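Local coordinates for PILD processed protein (Shewanella oneidensis, PDB 4D40), which probably serves as a subunit of the type IV pilus, the thin filament that such bacteria carry on their surface and use in adhesion, at residues A[17-22]-A[32-37]; A[7-12]-A[70-75]. All coordinates share one frame; numbering follows the deposited sequence.

Both interactions pack a neighbour on helix 2-27, one a loop and the other a strand, illustrating how one long pilin helix meets different neighbours along its length. Interaction 2 joins its earlier turns to strand 72-75 near the centre of the chain; all three touching residues are buried and carbon meets carbon. Interaction 1 lies further along the helix and is only partly buried, with a glutamine amide laid against leucine and alanine, its oxygen buried without a partner. Their centres are about 14 Å apart, yet they touch: Ala17 CB lies 3.9 Å from Leu74 CD2, and Tyr12 OH of 7-12 is 2.9 Å from Ala37 N of 32-37, a probable hydrogen bond.

Interaction 1. Residues A[17-22]-A[32-37]; sequences AQALER and ASQSLA
Leu20 and Gln34 make a polar-on-apolar contact, an amide resting against a leucine, where the loop that leads from helix 2-27 to strand 42-48 doubles back along the helix. This is the αβ-loop of the type IV pilin fold, and residues 32-37 have no regular structure. The nearest CA atoms across the contact, those of Leu20 and Gln34, are 8.2 Å apart, and side chains bridge that distance. Gln34 does the reaching. Its CG stands anti to the backbone N (chi1 -176°) and the chain runs on extended (chi2 -179°), which carries the amide to the helix surface. There the two side chains meet at a slant. Gln34 OE1 sits against the forked end of Leu20, 3.5 Å from CD1. Gln34 NE2 lies 3.7 Å from Leu20 CG and also faces the methyl CB of Ala19. The two ends of the amide fare differently: NE2 donates a hydrogen bond to Ser16 O, which fixes the amide's rotation, whereas OE1 is buried among these carbons without a polar partner in the model. With an alanine in place of Leu20 the branched end is gone, and a gap would probably open beside Gln34 OE1, taking away much of the amide's apolar support. Beyond the contact, Tyr46 of strand 42-48 and Leu57 of strand 55-61 touch both Leu20 and Gln34, so the helix-loop pair packs on the sheet, with Tyr30 and Pro31 adding to the packing on Leu20.

Interaction 2. Residues A[7-12]-A[70-75]; sequences FDAQQY and GTLSLD
Leu72 of strand 72-75 meets residues 7-12 through a single methyl, CD1, which touches Gln10 CG at 3.9 Å and Ala9 CB at 4.2 Å. The strand directs this side chain toward the helix; the leucine's CG lies anti to its own carbonyl carbon (chi1 -46°), and the second torsion, close to fully extended, then carries CD1 to the neighbouring residues Ala9 and Gln10. Ala9 offers its one methyl. Gln10 instead presents the middle of its chain: CG is likewise turned anti to the carbonyl carbon (chi1 -74°), and the extended continuation (chi2 172°) runs past Leu72 at about a right angle. The amide of Gln10 thereby goes to another task, NE2 bonding to Cys86 O and OE1 accepting from Ser88 N, near the disulfide of Cys69 with Cys86, which, as in other type IV pilins, probably bounds the D-region. Arg6 and Leu13 of the same helix also touch Leu72. One glutamine thus serves two chemistries: its aliphatic part packs on the sheet, while its buried polar end, held by two hydrogen bonds, ties the helix to the C-terminal segment, so that packing against the strand costs the amide no hydrogen bond.

Interaction 1. Residues A[17-22]-A[32-37]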
loop_
_atom_site.group_PDB
_atom_site.type_symbol
_atom_site.label_atom_id
_atom_site.label_comp_id
_atom_site.label_asym_id
_atom_site.label_seq_id
_atom_site.Cartn_x
_atom_site.Cartn_y
_atom_site.Cartn_z
ATOM N N ALA A 17 4.027 -0.425 5.192
ATOM C CA ALA A 17 3.821 0.781 5.990
ATOM C C ALA A 17 4.585 0.683 7.307
ATOM O O ALA A 17 5.077 1.690 7.826
ATOM C CB ALA A 17 2.331 1.005 6.262
ATOM N N GLN A 18 4.673 -0.529 7.846
ATOM C CA GLN A 18 5.363 -0.748 9.119
ATOM C C GLN A 18 6.865 -0.517 8.963
ATOM O O GLN A 18 7.529 0.026 9.851
ATOM C CB GLN A 18 5.076 -2.159 9.650
ATOM C CG GLN A 18 3.624 -2.333 10.089
ATOM C CD GLN A 18 3.247 -3.757 10.392
ATOM O OE1 GLN A 18 4.021 -4.687 10.163
ATOM N NE2 GLN A 18 2.046 -3.943 10.937
ATOM N N ALA A 19 7.400 -0.915 7.818
ATOM C CA ALA A 19 8.805 -0.676 7.531
ATOM C C ALA A 19 9.071 0.823 7.360
ATOM O O ALA A 19 10.106 1.330 7.799
ATOM C CB ALA A 19 9.227 -1.440 6.292
ATOM N N LEU A 20 8.139 1.524 6.724
ATOM C CA LEU A 20 8.272 2.965 6.536
ATOM C C LEU A 20 8.293 3.695 7.878
ATOM O O LEU A 20 9.031 4.664 8.028
ATOM C CB LEU A 20 7.144 3.498 5.653
ATOM C CG LEU A 20 7.235 3.079 4.179
ATOM C CD1 LEU A 20 5.917 3.338 3.475
ATOM C CD2 LEU A 20 8.376 3.808 3.470
ATOM N N GLU A 21 7.509 3.228 8.851
ATOM C CA GLU A 21 7.496 3.862 10.175
ATOM C C GLU A 21 8.813 3.643 10.919
ATOM O O GLU A 21 9.216 4.474 11.727
ATOM C CB GLU A 21 6.347 3.338 11.041
ATOM C CG GLU A 21 4.975 3.990 10.881
ATOM C CD GLU A 21 5.003 5.476 10.561
ATOM O OE1 GLU A 21 5.478 6.292 11.382
ATOM O OE2 GLU A 21 4.515 5.831 9.480
ATOM N N ARG A 22 9.481 2.520 10.660
ATOM C CA ARG A 22 10.768 2.266 11.290
ATOM C C ARG A 22 11.801 3.236 10.737
ATOM O O ARG A 22 12.641 3.755 11.473
ATOM C CB ARG A 22 11.209 0.816 11.075
ATOM C CG ARG A 22 10.495 -0.172 11.973
ATOM C CD ARG A 22 11.189 -1.529 11.984
ATOM N NE ARG A 22 11.027 -2.223 10.710
ATOM C CZ ARG A 22 9.947 -2.919 10.365
ATOM N NH1 ARG A 22 8.912 -3.019 11.192
ATOM N NH2 ARG A 22 9.897 -3.511 9.181
ATOM N N ALA A 32 13.029 8.450 0.364
ATOM C CA ALA A 32 12.800 8.881 -1.008
ATOM C C ALA A 32 12.170 7.772 -1.846
ATOM O O ALA A 32 11.448 8.049 -2.805
ATOM C CB ALA A 32 14.100 9.332 -1.638
ATOM N N SER A 33 12.460 6.521 -1.490
ATOM C CA SER A 33 11.954 5.366 -2.231
ATOM C C SER A 33 11.824 4.130 -1.353
ATOM O O SER A 33 12.377 4.075 -0.260
ATOM C CB SER A 33 12.873 5.044 -3.414
ATOM O OG SER A 33 14.168 4.666 -2.973
ATOM N N GLN A 34 11.093 3.137 -1.851
ATOM C CA GLN A 34 10.941 1.859 -1.168
ATOM C C GLN A 34 10.824 0.783 -2.234
ATOM O O GLN A 34 10.039 0.924 -3.172
ATOM C CB GLN A 34 9.712 1.844 -0.253
ATOM C CG GLN A 34 9.555 0.554 0.561
ATOM C CD GLN A 34 8.317 0.556 1.454
ATOM O OE1 GLN A 34 7.291 1.147 1.112
ATOM N NE2 GLN A 34 8.411 -0.110 2.607
ATOM N N SER A 35 11.617 -0.276 -2.103
ATOM C CA SER A 35 11.559 -1.390 -3.038
ATOM C C SER A 35 10.354 -2.268 -2.726
ATOM O O SER A 35 10.191 -2.742 -1.599
ATOM C CB SER A 35 12.849 -2.209 -2.978
ATOM O OG SER A 35 12.846 -3.229 -3.958
ATOM N N LEU A 36 9.507 -2.474 -3.728
ATOM C CA LEU A 36 8.295 -3.260 -3.560
ATOM C C LEU A 36 8.241 -4.325 -4.635
ATOM O O LEU A 36 8.703 -4.107 -5.752
ATOM C CB LEU A 36 7.054 -2.373 -3.630
ATOM C CG LEU A 36 6.955 -1.265 -2.581
ATOM C CD1 LEU A 36 5.856 -0.293 -2.962
ATOM C CD2 LEU A 36 6.700 -1.864 -1.212
ATOM N N ALA A 37 7.680 -5.477 -4.284
ATOM C CA ALA A 37 7.609 -6.613 -5.201
ATOM C C ALA A 37 6.225 -6.737 -5.812
ATOM O O ALA A 37 5.245 -6.916 -5.097
ATOM C CB ALA A 37 7.970 -7.889 -4.476
#

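Interaction 2. Residues A[7-12]-A[70-75]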
loop_
_atom_site.group_PDB
_atom_site.type_symbol
_atom_site.label_atom_id
_atom_site.label_comp_id
_atom_site.label_asym_id
_atom_site.label_seq_id
_atom_site.Cartn_x
_atom_site.Cartn_y
_atom_site.Cartn_z
ATOM N N PHE A 7 -6.739 -9.436 -0.195
ATOM C CA PHE A 7 -6.346 -9.379 1.206
ATOM C C PHE A 7 -4.837 -9.596 1.342
ATOM O O PHE A 7 -4.196 -8.990 2.208
ATOM C CB PHE A 7 -7.128 -10.406 2.028
ATOM C CG PHE A 7 -8.606 -10.101 2.155
ATOM C CD1 PHE A 7 -9.068 -8.793 2.249
ATOM C CD2 PHE A 7 -9.532 -11.127 2.188
ATOM C CE1 PHE A 7 -10.417 -8.520 2.365
ATOM C CE2 PHE A 7 -10.889 -10.860 2.305
ATOM C CZ PHE A 7 -11.330 -9.555 2.397
ATOM N N ASP A 8 -4.271 -10.444 0.484
ATOM C CA ASP A 8 -2.818 -10.608 0.411
ATOM C C ASP A 8 -2.133 -9.280 0.110
ATOM O O ASP A 8 -1.120 -8.934 0.716
ATOM C CB ASP A 8 -2.425 -11.622 -0.667
ATOM C CG ASP A 8 -2.707 -13.055 -0.265
ATOM O OD1 ASP A 8 -2.908 -13.326 0.940
ATOM O OD2 ASP A 8 -2.716 -13.913 -1.171
ATOM N N ALA A 9 -2.681 -8.547 -0.851
ATOM C CA ALA A 9 -2.137 -7.244 -1.218
ATOM C C ALA A 9 -2.234 -6.270 -0.051
ATOM O O ALA A 9 -1.301 -5.510 0.218
ATOM C CB ALA A 9 -2.864 -6.695 -2.439
ATOM N N GLN A 10 -3.364 -6.304 0.647
ATOM C CA GLN A 10 -3.560 -5.459 1.817
ATOM C C GLN A 10 -2.510 -5.759 2.878
ATOM O O GLN A 10 -1.932 -4.845 3.465
ATOM C CB GLN A 10 -4.964 -5.649 2.393
ATOM C CG GLN A 10 -6.046 -4.988 1.560
ATOM C CD GLN A 10 -7.451 -5.321 2.012
ATOM O OE1 GLN A 10 -7.682 -5.733 3.152
ATOM N NE2 GLN A 10 -8.411 -5.142 1.110
ATOM N N GLN A 11 -2.255 -7.041 3.110
ATOM C CA GLN A 11 -1.281 -7.447 4.115
ATOM C C GLN A 11 0.104 -6.930 3.763
ATOM O O GLN A 11 0.877 -6.569 4.643
ATOM C CB GLN A 11 -1.253 -8.966 4.252
ATOM C CG GLN A 11 -2.461 -9.539 4.964
ATOM C CD GLN A 11 -2.433 -11.055 5.018
ATOM O OE1 GLN A 11 -2.588 -11.727 3.999
ATOM N NE2 GLN A 11 -2.225 -11.599 6.210
ATOM N N TYR A 12 0.400 -6.870 2.469
ATOM C CA TYR A 12 1.714 -6.437 2.015
ATOM C C TYR A 12 1.848 -4.930 2.137
ATOM O O TYR A 12 2.927 -4.430 2.450
ATOM C CB TYR A 12 1.955 -6.877 0.574
ATOM C CG TYR A 12 3.328 -6.536 0.048
ATOM C CD1 TYR A 12 4.465 -7.019 0.666
ATOM C CD2 TYR A 12 3.486 -5.745 -1.083
ATOM C CE1 TYR A 12 5.722 -6.720 0.188
ATOM C CE2 TYR A 12 4.742 -5.444 -1.570
ATOM C CZ TYR A 12 5.857 -5.935 -0.930
ATOM O OH TYR A 12 7.114 -5.645 -1.408
ATOM N N GLY A 70 -10.934 -2.509 -6.751
ATOM C CA GLY A 70 -10.012 -1.782 -7.600
ATOM C C GLY A 70 -8.694 -1.486 -6.920
ATOM O O GLY A 70 -8.117 -2.339 -6.241
ATOM N N THR A 71 -8.220 -0.260 -7.089
ATOM C CA THR A 71 -6.956 0.144 -6.493
ATOM C C THR A 71 -7.097 0.359 -4.998
ATOM O O THR A 71 -8.010 1.051 -4.538
ATOM C CB THR A 71 -6.422 1.426 -7.145
ATOM O OG1 THR A 71 -6.174 1.175 -8.532
ATOM C CG2 THR A 71 -5.125 1.882 -6.470
ATOM N N LEU A 72 -6.172 -0.236 -4.253
ATOM C CA LEU A 72 -6.136 -0.126 -2.804
ATOM C C LEU A 72 -5.041 0.844 -2.416
ATOM O O LEU A 72 -3.970 0.828 -3.008
ATOM C CB LEU A 72 -5.865 -1.481 -2.164
ATOM C CG LEU A 72 -6.670 -2.654 -2.704
ATOM C CD1 LEU A 72 -6.032 -3.952 -2.244
ATOM C CD2 LEU A 72 -8.115 -2.569 -2.264
ATOM N N SER A 73 -5.291 1.693 -1.429
ATOM C CA SER A 73 -4.220 2.546 -0.943
ATOM C C SER A 73 -4.234 2.659 0.567
ATOM O O SER A 73 -5.252 2.429 1.220
ATOM C CB SER A 73 -4.298 3.940 -1.562
ATOM O OG SER A 73 -5.412 4.655 -1.078
ATOM N N LEU A 74 -3.068 3.025 1.084
ATOM C CA LEU A 74 -2.811 3.160 2.512
ATOM C C LEU A 74 -1.819 4.304 2.691
ATOM O O LEU A 74 -0.758 4.287 2.071
ATOM C CB LEU A 74 -2.253 1.852 3.072
ATOM C CG LEU A 74 -1.746 1.848 4.514
ATOM C CD1 LEU A 74 -2.835 2.324 5.440
ATOM C CD2 LEU A 74 -1.280 0.450 4.906
ATOM N N ASP A 75 -2.152 5.298 3.517
ATOM C CA ASP A 75 -1.254 6.442 3.713
ATOM C C ASP A 75 -0.598 6.457 5.095
ATOM O O ASP A 75 -0.781 5.544 5.908
ATOM C CB ASP A 75 -1.987 7.775 3.460
ATOM C CG ASP A 75 -3.003 8.136 4.539
ATOM O OD1 ASP A 75 -3.061 7.487 5.599
ATOM O OD2 ASP A 75 -3.743 9.116 4.312
#